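Local coordinates for protein putative dehydratase (Mesorhizobium loti, PDB 2POZ) that is of unproven function but probably acts as a lyase, a putative dehydratase of the mandelate racemase/muconate lactonizing enzyme family, at residues L156-L161 with I200-D205; I314-L319 with L366-I371. One frame throughout, in Å; residues are numbered along the deposited sequence.

Contact 1: residues L156-L161 with I200-D205; sequences LKFYPL and IELMVD
Lys157 lies across Met203, a selenomethionine, their side chains meeting at about a right angle. With its CG anti to the backbone N (chi1 -173°), Lys157 brings CG to 3.7 Å from Met203 CB, and its CD and CE then run past Asp205 CB. Its NZ stops 4.8 Å short of Asp205 OD2 and pairs instead with Glu231 and Glu332, with Tyr127 OH as a further partner; Asp205 OD1 accepts the N-H of Ser207. An alanine here would probably leave both glutamates without this ammonium and open a gap where CG to CE had packed beside Met203 CB and Asp205 CB. The backbones beneath are neighbouring parallel strands of the enolase-type (beta/alpha)7-beta barrel, joined by a beta-alpha-beta crossover through helix 179-196, and four N-H...O bonds hold them together, among them Met203 N to Leu156 O at 2.8 Å. On the opposite face, against that helix, the Phe158 ring reaches back over its neighbour strand: CZ approaches Val204 CG2 obliquely at 4.2 Å, while Leu202 CB sits at the ring edge, 4.3 Å from CE2. Past the end of strand 155-158, the edge of the Tyr159 ring meets Asp205 O, 3.1 Å from CD1, and Pro160 CD rests on Val204 CG1.

Contact 2: residues I314-L319 with L366-I371; sequences IETATL and LGAVLI
Thr316 presents its methyl branch to the backbone of the 366-371 loop, and its short side chain is an example of how one residue can serve two surroundings at once. CB points from the helix toward the loop and there divides. The hydroxyl branch, OG1, stays with its own helix, hydrogen-bonded to Ser312 O one turn earlier. The other branch, CG2, is anti to the backbone N (chi1 -60° for OG1) and makes the crossing: it lies 3.3 Å from Leu366 O, 4.1 Å from Gly367 O and 4.0 Å from Ala368 CB, so that this methyl group faces two carbonyl oxygens and one methyl. All of this is van der Waals packing, for no hydrogen bond joins the two segments. Helix 312-324 connects strands 303-304 and 331-333 of the (beta/alpha)7-beta barrel of the enolase superfamily, and the loop runs from strand 357-359 toward helix 372-375. Leu366 N is bonded to Asp102 OD1 on helix 87-108, part of the family's N-terminal domain, so the loop lies where the barrel helix meets that domain. Leu366 O, the oxygen under CG2, has Gln320 NE2 as a weak donor one helical turn on from Thr316. Next to the threonine, Ala317 CB packs against Leu366 CD2 at 4.1 Å, a second apolar touch between helix and loop. Gly367 turns the chain between Leu366 and Ala368 with a positive phi of 73°, a conformation that favours glycine, and Ala368 beyond it directs its CB back toward the helix.

How the contacts relate
Contacts 1 and 2 lie on opposite sides of the chain's centre, their centres 26 Å apart and their nearest atoms about 12 Å apart, so they do not touch. Contact 1 pairs two adjacent barrel strands; contact 2 uses the helix between strands 303-304 and 331-333, across the barrel. Strand 331-333 relates to both: Glu332 pairs with Lys157 of contact 1, while Leu319 and Glu315 of the 314-319 segment touch His331 and His333. Lys157 and Asp205 lie at or near the C-terminal ends of their strands, where enzymes of this superfamily have their active site, so contact 1 probably lines it, whereas contact 2 is packing between a barrel helix and a loop.

Contact 1: residues L156-L161 with I200-D205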
loop_
_atom_site.group_PDB
_atom_site.type_symbol
_atom_site.label_atom_id
_atom_site.label_comp_id
_atom_site.label_asym_id
_atom_site.label_seq_id
_atom_site.Cartn_x
_atom_site.Cartn_y
_atom_site.Cartn_z
ATOM N N LEU A 156 -26.205 28.934 0.464
ATOM C CA LEU A 156 -26.631 28.736 -0.915
ATOM C C LEU A 156 -25.705 27.789 -1.670
ATOM O O LEU A 156 -24.482 27.860 -1.525
ATOM C CB LEU A 156 -26.635 30.082 -1.656
ATOM C CG LEU A 156 -27.395 31.273 -1.071
ATOM C CD1 LEU A 156 -27.000 32.531 -1.842
ATOM C CD2 LEU A 156 -28.898 31.040 -1.148
ATOM N N LYS A 157 -26.287 26.903 -2.472
ATOM C CA LYS A 157 -25.488 26.000 -3.295
ATOM C C LYS A 157 -25.774 26.319 -4.754
ATOM O O LYS A 157 -26.913 26.625 -5.115
ATOM C CB LYS A 157 -25.828 24.523 -3.040
ATOM C CG LYS A 157 -24.866 23.589 -3.794
ATOM C CD LYS A 157 -25.010 22.114 -3.413
ATOM C CE LYS A 157 -26.065 21.406 -4.241
ATOM N NZ LYS A 157 -26.217 19.980 -3.796
ATOM N N PHE A 158 -24.747 26.250 -5.597
ATOM C CA PHE A 158 -24.939 26.524 -7.015
ATOM C C PHE A 158 -23.891 25.853 -7.895
ATOM O O PHE A 158 -22.792 25.534 -7.447
ATOM C CB PHE A 158 -24.963 28.042 -7.268
ATOM C CG PHE A 158 -23.700 28.752 -6.864
ATOM C CD1 PHE A 158 -22.825 29.241 -7.827
ATOM C CD2 PHE A 158 -23.391 28.944 -5.518
ATOM C CE1 PHE A 158 -21.654 29.914 -7.460
ATOM C CE2 PHE A 158 -22.225 29.613 -5.141
ATOM C CZ PHE A 158 -21.355 30.101 -6.116
ATOM N N TYR A 159 -24.270 25.631 -9.149
ATOM C CA TYR A 159 -23.422 25.002 -10.161
ATOM C C TYR A 159 -22.927 26.153 -11.038
ATOM O O TYR A 159 -23.708 26.766 -11.762
ATOM C CB TYR A 159 -24.279 24.019 -10.972
ATOM C CG TYR A 159 -23.578 23.339 -12.125
ATOM C CD1 TYR A 159 -22.556 22.408 -11.903
ATOM C CD2 TYR A 159 -23.951 23.610 -13.444
ATOM C CE1 TYR A 159 -21.927 21.759 -12.968
ATOM C CE2 TYR A 159 -23.330 22.967 -14.517
ATOM C CZ TYR A 159 -22.320 22.040 -14.269
ATOM O OH TYR A 159 -21.733 21.385 -15.323
ATOM N N PRO A 160 -21.623 26.463 -10.986
ATOM C CA PRO A 160 -21.074 27.564 -11.783
ATOM C C PRO A 160 -20.493 27.209 -13.143
ATOM O O PRO A 160 -19.952 28.080 -13.830
ATOM C CB PRO A 160 -20.001 28.118 -10.865
ATOM C CG PRO A 160 -19.382 26.842 -10.336
ATOM C CD PRO A 160 -20.618 25.972 -10.020
ATOM N N LEU A 161 -20.611 25.949 -13.549
ATOM C CA LEU A 161 -20.030 25.519 -14.816
ATOM C C LEU A 161 -20.985 25.390 -16.007
ATOM O O LEU A 161 -20.591 24.884 -17.056
ATOM C CB LEU A 161 -19.290 24.183 -14.600
ATOM C CG LEU A 161 -18.317 24.092 -13.413
ATOM C CD1 LEU A 161 -17.683 22.690 -13.349
ATOM C CD2 LEU A 161 -17.227 25.171 -13.549
ATOM N N ILE A 200 -22.747 34.698 4.330
ATOM C CA ILE A 200 -23.481 33.593 3.732
ATOM C C ILE A 200 -22.565 32.422 3.378
ATOM O O ILE A 200 -21.493 32.610 2.800
ATOM C CB ILE A 200 -24.233 34.057 2.461
ATOM C CG1 ILE A 200 -25.254 35.139 2.828
ATOM C CG2 ILE A 200 -24.915 32.870 1.787
ATOM C CD1 ILE A 200 -26.349 34.678 3.788
ATOM N N GLU A 201 -22.984 31.216 3.742
ATOM C CA GLU A 201 -22.199 30.027 3.439
ATOM C C GLU A 201 -22.484 29.658 1.989
ATOM O O GLU A 201 -23.635 29.608 1.565
ATOM C CB GLU A 201 -22.597 28.867 4.359
ATOM C CG GLU A 201 -22.567 29.220 5.835
ATOM C CD GLU A 201 -22.872 28.036 6.736
ATOM O OE1 GLU A 201 -23.843 27.295 6.456
ATOM O OE2 GLU A 201 -22.144 27.854 7.736
ATOM N N LEU A 202 -21.432 29.407 1.225
ATOM C CA LEU A 202 -21.599 29.053 -0.173
ATOM C C LEU A 202 -21.085 27.648 -0.470
ATOM O O LEU A 202 -19.980 27.281 -0.076
ATOM C CB LEU A 202 -20.866 30.061 -1.059
ATOM C CG LEU A 202 -21.317 31.518 -0.926
ATOM C CD1 LEU A 202 -20.496 32.387 -1.869
ATOM C CD2 LEU A 202 -22.800 31.634 -1.241
HETATM N N MSE A 203 -21.902 26.866 -1.158
HETATM C CA MSE A 203 -21.506 25.520 -1.542
HETATM C C MSE A 203 -21.401 25.521 -3.062
HETATM O O MSE A 203 -22.297 25.998 -3.757
HETATM C CB MSE A 203 -22.544 24.482 -1.095
HETATM C CG MSE A 203 -22.622 24.246 0.410
HETATM SE SE MSE A 203 -23.371 25.737 1.427
HETATM C CE MSE A 203 -23.634 24.824 3.129
ATOM N N VAL A 204 -20.297 25.004 -3.577
ATOM C CA VAL A 204 -20.095 24.952 -5.013
ATOM C C VAL A 204 -20.207 23.513 -5.516
ATOM O O VAL A 204 -19.400 22.648 -5.159
ATOM C CB VAL A 204 -18.710 25.532 -5.395
ATOM C CG1 VAL A 204 -18.402 25.248 -6.853
ATOM C CG2 VAL A 204 -18.700 27.036 -5.152
ATOM N N ASP A 205 -21.223 23.262 -6.333
ATOM C CA ASP A 205 -21.440 21.942 -6.918
ATOM C C ASP A 205 -20.826 21.934 -8.317
ATOM O O ASP A 205 -21.199 22.748 -9.169
ATOM C CB ASP A 205 -22.945 21.641 -6.983
ATOM C CG ASP A 205 -23.262 20.351 -7.743
ATOM O OD1 ASP A 205 -22.379 19.474 -7.869
ATOM O OD2 ASP A 205 -24.410 20.217 -8.209
#

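Contact 2: residues I314-L319 with L366-I371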
loop_
_atom_site.group_PDB
_atom_site.type_symbol
_atom_site.label_atom_id
_atom_site.label_comp_id
_atom_site.label_asym_id
_atom_site.label_seq_id
_atom_site.Cartn_x
_atom_site.Cartn_y
_atom_site.Cartn_z
ATOM N N ILE A 314 -40.949 13.214 -1.070
ATOM C CA ILE A 314 -39.578 12.831 -0.737
ATOM C C ILE A 314 -38.908 13.817 0.219
ATOM O O ILE A 314 -38.050 13.430 1.005
ATOM C CB ILE A 314 -38.697 12.642 -1.996
ATOM C CG1 ILE A 314 -37.387 11.955 -1.590
ATOM C CG2 ILE A 314 -38.405 13.975 -2.655
ATOM C CD1 ILE A 314 -36.722 11.185 -2.721
ATOM N N GLU A 315 -39.308 15.082 0.172
ATOM C CA GLU A 315 -38.732 16.072 1.081
ATOM C C GLU A 315 -39.176 15.758 2.511
ATOM O O GLU A 315 -38.380 15.795 3.449
ATOM C CB GLU A 315 -39.189 17.491 0.718
ATOM C CG GLU A 315 -38.681 18.001 -0.615
ATOM C CD GLU A 315 -39.169 19.407 -0.924
ATOM O OE1 GLU A 315 -39.016 20.289 -0.046
ATOM O OE2 GLU A 315 -39.699 19.630 -2.040
ATOM N N THR A 316 -40.458 15.445 2.673
ATOM C CA THR A 316 -40.993 15.130 3.990
ATOM C C THR A 316 -40.395 13.828 4.515
ATOM O O THR A 316 -40.064 13.719 5.696
ATOM C CB THR A 316 -42.526 15.021 3.942
ATOM O OG1 THR A 316 -43.065 16.271 3.505
ATOM C CG2 THR A 316 -43.091 14.682 5.315
ATOM N N ALA A 317 -40.255 12.844 3.634
ATOM C CA ALA A 317 -39.673 11.561 4.019
ATOM C C ALA A 317 -38.233 11.765 4.490
ATOM O O ALA A 317 -37.777 11.130 5.441
ATOM C CB ALA A 317 -39.705 10.605 2.839
ATOM N N THR A 318 -37.515 12.656 3.816
ATOM C CA THR A 318 -36.132 12.942 4.168
ATOM C C THR A 318 -36.049 13.525 5.577
ATOM O O THR A 318 -35.078 13.282 6.293
ATOM C CB THR A 318 -35.496 13.913 3.152
ATOM O OG1 THR A 318 -35.412 13.266 1.874
ATOM C CG2 THR A 318 -34.095 14.332 3.600
ATOM N N LEU A 319 -37.069 14.283 5.982
ATOM C CA LEU A 319 -37.081 14.865 7.328
ATOM C C LEU A 319 -37.134 13.758 8.381
ATOM O O LEU A 319 -36.625 13.922 9.488
ATOM C CB LEU A 319 -38.274 15.811 7.515
ATOM C CG LEU A 319 -38.306 17.070 6.645
ATOM C CD1 LEU A 319 -39.516 17.916 7.030
ATOM C CD2 LEU A 319 -37.019 17.862 6.820
ATOM N N LEU A 366 -44.630 8.505 7.500
ATOM C CA LEU A 366 -43.796 9.553 6.915
ATOM C C LEU A 366 -44.343 10.933 7.269
ATOM O O LEU A 366 -43.689 11.952 7.042
ATOM C CB LEU A 366 -43.725 9.385 5.398
ATOM C CG LEU A 366 -43.058 8.095 4.911
ATOM C CD1 LEU A 366 -43.113 8.017 3.395
ATOM C CD2 LEU A 366 -41.622 8.051 5.397
ATOM N N GLY A 367 -45.547 10.956 7.831
ATOM C CA GLY A 367 -46.159 12.218 8.206
ATOM C C GLY A 367 -46.626 12.995 6.991
ATOM O O GLY A 367 -46.776 14.214 7.050
ATOM N N ALA A 368 -46.870 12.279 5.898
ATOM C CA ALA A 368 -47.302 12.884 4.651
ATOM C C ALA A 368 -48.591 12.258 4.130
ATOM O O ALA A 368 -48.688 11.039 4.000
ATOM C CB ALA A 368 -46.205 12.739 3.613
ATOM N N VAL A 369 -49.576 13.098 3.834
ATOM C CA VAL A 369 -50.857 12.628 3.313
ATOM C C VAL A 369 -50.981 13.074 1.854
ATOM O O VAL A 369 -50.962 14.270 1.557
ATOM C CB VAL A 369 -52.043 13.215 4.120
ATOM C CG1 VAL A 369 -53.352 12.591 3.654
ATOM C CG2 VAL A 369 -51.836 12.969 5.609
ATOM N N LEU A 370 -51.097 12.107 0.952
ATOM C CA LEU A 370 -51.210 12.398 -0.469
ATOM C C LEU A 370 -52.560 13.013 -0.832
ATOM O O LEU A 370 -53.569 12.770 -0.167
ATOM C CB LEU A 370 -51.027 11.117 -1.286
ATOM C CG LEU A 370 -49.676 10.401 -1.284
ATOM C CD1 LEU A 370 -49.833 9.054 -1.965
ATOM C CD2 LEU A 370 -48.630 11.240 -2.002
ATOM N N ILE A 371 -52.563 13.827 -1.881
ATOM C CA ILE A 371 -53.792 14.427 -2.375
ATOM C C ILE A 371 -54.042 13.612 -3.630
ATOM O O ILE A 371 -53.524 13.923 -4.701
ATOM C CB ILE A 371 -53.608 15.913 -2.748
ATOM C CG1 ILE A 371 -53.122 16.700 -1.529
ATOM C CG2 ILE A 371 -54.930 16.485 -3.246
ATOM C CD1 ILE A 371 -52.939 18.193 -1.782
#